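Local atomic coordinates of putative transcription protein (Pseudomonas aeruginosa PAO1, PDB entry 4GCV), a protein that probably binds DNA through an HxlR-like helix-turn-helix domain and regulates transcription, perhaps in response to oxidative stress. Residues Arg15-Glu18 with Glu22-Ser25; Val111-Arg116 with Arg120-Phe125. The protein carries 2 engineered substitutions. One frame throughout, in Å; residues are numbered along the deposited sequence.

Interaction 1. Residues Arg15-Glu18 with Glu22-Ser25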
loop_
_atom_site.group_PDB
_atom_site.type_symbol
_atom_site.label_atom_id
_atom_site.label_comp_id
_atom_site.label_asym_id
_atom_site.label_seq_id
_atom_site.Cartn_x
_atom_site.Cartn_y
_atom_site.Cartn_z
ATOM N N ARG B 15 -15.282 -2.985 -0.225
ATOM C CA ARG B 15 -15.193 -4.342 -0.723
ATOM C C ARG B 15 -13.838 -4.664 -1.377
ATOM O O ARG B 15 -13.234 -5.687 -1.050
ATOM C CB ARG B 15 -16.382 -4.658 -1.662
ATOM C CG ARG B 15 -17.651 -5.238 -0.931
ATOM C CD ARG B 15 -18.724 -5.670 -1.945
ATOM N NE ARG B 15 -19.490 -6.864 -1.542
ATOM C CZ ARG B 15 -20.793 -6.859 -1.232
ATOM N NH1 ARG B 15 -21.497 -5.724 -1.268
ATOM N NH2 ARG B 15 -21.410 -7.988 -0.889
ATOM N N SER B 16 -13.347 -3.801 -2.268
ATOM C CA SER B 16 -12.023 -3.987 -2.868
ATOM C C SER B 16 -10.914 -4.002 -1.822
ATOM O O SER B 16 -9.998 -4.803 -1.915
ATOM C CB SER B 16 -11.687 -2.868 -3.846
ATOM O OG SER B 16 -12.484 -2.944 -4.996
ATOM N N LEU B 17 -11.002 -3.096 -0.855
ATOM C CA LEU B 17 -9.974 -2.940 0.129
ATOM C C LEU B 17 -10.031 -4.086 1.125
ATOM O O LEU B 17 -8.995 -4.533 1.595
ATOM C CB LEU B 17 -10.030 -1.559 0.809
ATOM C CG LEU B 17 -9.631 -0.332 -0.066
ATOM C CD1 LEU B 17 -9.851 1.018 0.692
ATOM C CD2 LEU B 17 -8.193 -0.412 -0.599
ATOM N N GLU B 18 -11.222 -4.585 1.423
ATOM C CA GLU B 18 -11.329 -5.802 2.276
ATOM C C GLU B 18 -10.757 -7.002 1.572
ATOM O O GLU B 18 -10.069 -7.809 2.175
ATOM C CB GLU B 18 -12.764 -6.068 2.724
ATOM C CG GLU B 18 -13.254 -5.073 3.800
ATOM C CD GLU B 18 -14.751 -5.176 4.060
ATOM O OE1 GLU B 18 -15.543 -5.424 3.101
ATOM O OE2 GLU B 18 -15.141 -4.996 5.234
ATOM N N GLU B 22 -6.689 -4.641 3.542
ATOM C CA GLU B 22 -6.280 -3.349 4.138
ATOM C C GLU B 22 -7.345 -2.397 4.687
ATOM O O GLU B 22 -7.005 -1.332 5.180
ATOM C CB GLU B 22 -5.529 -2.499 3.098
ATOM C CG GLU B 22 -4.284 -3.139 2.595
ATOM C CD GLU B 22 -3.201 -3.245 3.659
ATOM O OE1 GLU B 22 -3.102 -2.401 4.601
ATOM O OE2 GLU B 22 -2.452 -4.199 3.507
ATOM N N TRP B 23 -8.616 -2.726 4.563
ATOM C CA TRP B 23 -9.677 -1.792 4.920
ATOM C C TRP B 23 -9.636 -1.316 6.377
ATOM O O TRP B 23 -9.509 -0.137 6.613
ATOM C CB TRP B 23 -11.045 -2.393 4.528
ATOM C CG TRP B 23 -12.241 -1.575 4.984
ATOM C CD1 TRP B 23 -13.162 -1.934 5.928
ATOM C CD2 TRP B 23 -12.664 -0.292 4.481
ATOM N NE1 TRP B 23 -14.132 -0.959 6.042
ATOM C CE2 TRP B 23 -13.835 0.069 5.187
ATOM C CE3 TRP B 23 -12.143 0.604 3.535
ATOM C CZ2 TRP B 23 -14.504 1.286 4.966
ATOM C CZ3 TRP B 23 -12.817 1.801 3.304
ATOM C CH2 TRP B 23 -13.976 2.133 4.024
ATOM N N TRP B 24 -9.760 -2.243 7.327
ATOM C CA TRP B 24 -9.614 -1.939 8.738
ATOM C C TRP B 24 -8.266 -1.332 9.114
ATOM O O TRP B 24 -8.235 -0.361 9.837
ATOM C CB TRP B 24 -9.894 -3.186 9.569
ATOM C CG TRP B 24 -11.303 -3.548 9.473
ATOM C CD1 TRP B 24 -11.829 -4.651 8.843
ATOM C CD2 TRP B 24 -12.407 -2.784 9.933
ATOM N NE1 TRP B 24 -13.190 -4.626 8.910
ATOM C CE2 TRP B 24 -13.580 -3.496 9.581
ATOM C CE3 TRP B 24 -12.531 -1.569 10.616
ATOM C CZ2 TRP B 24 -14.861 -3.041 9.912
ATOM C CZ3 TRP B 24 -13.801 -1.105 10.922
ATOM C CH2 TRP B 24 -14.949 -1.850 10.584
ATOM N N SER B 25 -7.159 -1.836 8.580
ATOM C CA SER B 25 -5.857 -1.173 8.821
ATOM C C SER B 25 -5.915 0.281 8.389
ATOM O O SER B 25 -5.400 1.158 9.068
ATOM C CB SER B 25 -4.733 -1.844 8.047
ATOM O OG SER B 25 -4.603 -3.181 8.431
#

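Interaction 2. Residues Val111-Arg116 with Arg120-Phe125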
loop_
_atom_site.group_PDB
_atom_site.type_symbol
_atom_site.label_atom_id
_atom_site.label_comp_id
_atom_site.label_asym_id
_atom_site.label_seq_id
_atom_site.Cartn_x
_atom_site.Cartn_y
_atom_site.Cartn_z
ATOM N N VAL B 111 -15.424 7.146 -0.319
ATOM C CA VAL B 111 -14.155 7.551 0.312
ATOM C C VAL B 111 -13.303 8.301 -0.715
ATOM O O VAL B 111 -13.188 7.880 -1.856
ATOM C CB VAL B 111 -13.379 6.316 0.849
ATOM C CG1 VAL B 111 -12.123 6.714 1.527
ATOM C CG2 VAL B 111 -14.245 5.502 1.829
ATOM N N GLN B 112 -12.686 9.408 -0.306
ATOM C CA GLN B 112 -11.918 10.219 -1.241
ATOM C C GLN B 112 -10.607 10.698 -0.648
ATOM O O GLN B 112 -10.534 11.108 0.525
ATOM C CB GLN B 112 -12.709 11.452 -1.626
ATOM C CG GLN B 112 -13.904 11.162 -2.437
ATOM C CD GLN B 112 -14.597 12.408 -2.910
ATOM O OE1 GLN B 112 -14.599 13.439 -2.222
ATOM N NE2 GLN B 112 -15.223 12.324 -4.082
ATOM N N LEU B 113 -9.586 10.680 -1.498
ATOM C CA LEU B 113 -8.345 11.369 -1.240
ATOM C C LEU B 113 -8.519 12.786 -1.776
ATOM O O LEU B 113 -8.749 12.953 -2.993
ATOM C CB LEU B 113 -7.219 10.585 -1.940
ATOM C CG LEU B 113 -5.744 10.966 -1.833
ATOM C CD1 LEU B 113 -5.266 10.885 -0.370
ATOM C CD2 LEU B 113 -4.885 10.087 -2.766
ATOM N N VAL B 114 -8.473 13.791 -0.875
ATOM C CA VAL B 114 -8.594 15.211 -1.225
ATOM C C VAL B 114 -7.457 16.102 -0.717
ATOM O O VAL B 114 -6.650 15.695 0.120
ATOM C CB VAL B 114 -9.919 15.863 -0.730
ATOM C CG1 VAL B 114 -11.152 15.126 -1.256
ATOM C CG2 VAL B 114 -9.981 15.966 0.772
ATOM N N GLU B 115 -7.381 17.312 -1.238
ATOM C CA GLU B 115 -6.451 18.294 -0.694
ATOM C C GLU B 115 -7.070 18.728 0.635
ATOM O O GLU B 115 -8.235 19.077 0.666
ATOM C CB GLU B 115 -6.267 19.511 -1.610
ATOM C CG GLU B 115 -5.489 20.661 -0.920
ATOM C CD GLU B 115 -5.301 21.887 -1.772
ATOM O OE1 GLU B 115 -4.182 22.457 -1.768
ATOM O OE2 GLU B 115 -6.264 22.314 -2.433
ATOM N N ARG B 116 -6.323 18.642 1.730
ATOM C CA ARG B 116 -6.945 18.911 3.050
ATOM C C ARG B 116 -7.558 20.332 3.144
ATOM O O ARG B 116 -8.634 20.500 3.703
ATOM C CB ARG B 116 -6.005 18.616 4.217
ATOM C CG ARG B 116 -6.575 19.068 5.613
ATOM C CD ARG B 116 -6.127 18.093 6.719
ATOM N NE ARG B 116 -7.256 17.586 7.518
ATOM C CZ ARG B 116 -7.279 16.406 8.147
ATOM N NH1 ARG B 116 -6.234 15.575 8.080
ATOM N NH2 ARG B 116 -8.357 16.054 8.840
ATOM N N ARG B 120 -10.700 19.583 -2.498
ATOM C CA ARG B 120 -10.383 19.281 -3.917
ATOM C C ARG B 120 -9.894 17.856 -4.168
ATOM O O ARG B 120 -8.837 17.455 -3.648
ATOM C CB ARG B 120 -9.361 20.301 -4.424
ATOM C CG ARG B 120 -9.336 20.562 -5.930
ATOM C CD ARG B 120 -10.645 21.109 -6.474
ATOM N NE ARG B 120 -10.881 22.525 -6.189
ATOM C CZ ARG B 120 -11.754 22.985 -5.290
ATOM N NH1 ARG B 120 -12.484 22.142 -4.562
ATOM N NH2 ARG B 120 -11.902 24.291 -5.127
ATOM N N PRO B 121 -10.650 17.068 -4.971
ATOM C CA PRO B 121 -10.201 15.689 -5.067
ATOM C C PRO B 121 -8.890 15.524 -5.838
ATOM O O PRO B 121 -8.535 16.334 -6.687
ATOM C CB PRO B 121 -11.367 14.981 -5.785
ATOM C CG PRO B 121 -12.476 15.942 -5.780
ATOM C CD PRO B 121 -11.833 17.287 -5.812
ATOM N N VAL B 122 -8.165 14.497 -5.450
ATOM C CA VAL B 122 -6.932 14.107 -6.078
ATOM C C VAL B 122 -7.246 13.231 -7.324
ATOM O O VAL B 122 -7.783 12.120 -7.181
ATOM C CB VAL B 122 -6.103 13.274 -5.090
ATOM C CG1 VAL B 122 -4.890 12.618 -5.795
ATOM C CG2 VAL B 122 -5.684 14.144 -3.874
ATOM N N ARG B 123 -6.898 13.733 -8.509
ATOM C CA ARG B 123 -6.950 12.935 -9.740
ATOM C C ARG B 123 -5.956 11.781 -9.785
ATOM O O ARG B 123 -6.344 10.672 -10.095
ATOM C CB ARG B 123 -6.760 13.815 -10.984
ATOM C CG ARG B 123 -7.737 14.979 -11.079
ATOM C CD ARG B 123 -7.677 15.707 -12.450
ATOM N NE ARG B 123 -7.617 14.752 -13.558
ATOM C CZ ARG B 123 -6.542 14.556 -14.312
ATOM N NH1 ARG B 123 -5.445 15.292 -14.119
ATOM N NH2 ARG B 123 -6.576 13.643 -15.277
ATOM N N SER B 124 -4.682 12.035 -9.489
ATOM C CA SER B 124 -3.686 10.972 -9.494
ATOM C C SER B 124 -2.431 11.327 -8.726
ATOM O O SER B 124 -2.179 12.494 -8.440
ATOM C CB SER B 124 -3.284 10.601 -10.927
ATOM O OG SER B 124 -2.856 11.753 -11.612
ATOM N N PHE B 125 -1.678 10.280 -8.380
ATOM C CA PHE B 125 -0.373 10.412 -7.774
ATOM C C PHE B 125 0.561 10.863 -8.859
ATOM O O PHE B 125 0.357 10.501 -10.009
ATOM C CB PHE B 125 0.110 9.058 -7.304
ATOM C CG PHE B 125 -0.215 8.752 -5.882
ATOM C CD1 PHE B 125 -1.490 8.957 -5.393
ATOM C CD2 PHE B 125 0.788 8.245 -5.027
ATOM C CE1 PHE B 125 -1.800 8.660 -4.077
ATOM C CE2 PHE B 125 0.498 7.921 -3.693
ATOM C CZ PHE B 125 -0.806 8.149 -3.213
#

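Interaction 1. Residues Arg15-Glu18 with Glu22-Ser25
Leu17 and Glu22 are joined by the main backbone bond of this helix-to-helix turn: the amide N of Glu22 lies 3.0 Å from O of Leu17, with an N-H...O angle of 157°. The same carbonyl oxygen receives a second bond, weak and bent, from the amide of Trp23, where the distance between Trp23 N and Leu17 O is 3.5 Å. One acceptor near the end of helix 12-19 thus serves the amide of Glu22, just before helix 23-33, and, weakly, that of Trp23, its first residue.

Apolar packing is carried by Leu17 and Trp23. The indole leaves its backbone with CG opposite the amide nitrogen (chi1 174°), which sets its six-membered ring beside the leucine. CD1 of Leu17 comes in at the ring edge, near the plane, 3.7 Å from CE3 of Trp23. A branched aliphatic residue suits this place, for Leu17 also packs on Phe96 and Trp99 of helix 84-101, while Met152 of the second subunit touches Trp23.

Glu18 meets Trp23 with both CG and OE2. Its CG rests 3.5 Å from CB of Trp23, and the extended chain carries OE2 to 3.7 Å from CD1 of Trp23. The carboxylate and that ring stand 75° apart. Trp24 completes the cluster, one face of its ring taking CD1 of Trp23 3.9 Å above the plane, offset toward the rim.

The chemistry implies a tight turn held chiefly by one carbonyl-amide bond, with leucine packed at the indole edge and the carboxylate of the exposed Glu18 lying beside two indoles.

Interaction 2. Residues Val111-Arg116 with Arg120-Phe125
Leu113 and Val122 meet through backbone and side chain alike. The amide of Val122 gives its hydrogen to the carbonyl of Leu113, with 3.0 Å between Val122 N and Leu113 O and a nearly straight N-H...O angle of 168°. Two residues further along strand 111-115, the amide of Glu115 is satisfied in turn by the carbonyl of Arg120, at 2.8 Å from Glu115 N to Arg120 O. These bonds flank a single beta bridge between Val114 and Pro121. Proline has no N-H to give, and here the bridge draws its bonds from the neighbouring residues. Arg120 O also receives a CA-H...O contact from Val114, 3.3 Å from its CA.

The Glu115 carboxylate is satisfied beyond the two segments: OE2 bonds to Ser118 OG in the intervening turn and forms a salt bridge with Arg133 of the second subunit. Ser118 OG is also the partner of Arg120 N, and a serine hydroxyl suits this double duty. Arg120 NE makes a long, weak ion pair with Asp131 of the second subunit.

The apolar side chains pack next to these bonds. Leu113, its CG opposite the backbone nitrogen (chi1 -177°), sets CG 3.8 Å from CG2 of Val122 and brings CD2 to the ring edge of Phe125, 3.6 Å from CE1.

The segments of strands 111-115 and 122-125 run at 84° to each other, so the pairing ends after the few residues next to the turn. Leu113 and Phe125 lie against helix 84-101, while both strands pair antiparallel with a strand of the second subunit, continuing the sheet across the dimer interface.

In the fold
Interaction 1 and interaction 2 follow one another along the chain, with centres about 18 Å apart. They meet directly where CH2 of Trp23 packs 4.0 Å from CG2 of Val111, so the indole at the start of helix 23-33 also reaches the start of strand 111-115. Helix 84-101 is their common support, receiving Leu17 from one contact and Leu113 and Phe125 from the other. Both also touch the second subunit, through its Met152 and Arg155 for interaction 1 and through a paired strand for interaction 2. A sodium ion lies about 4 Å from the Trp23 side chain, and glycerol, probably from the crystallisation liquor, is hydrogen-bonded to Glu22.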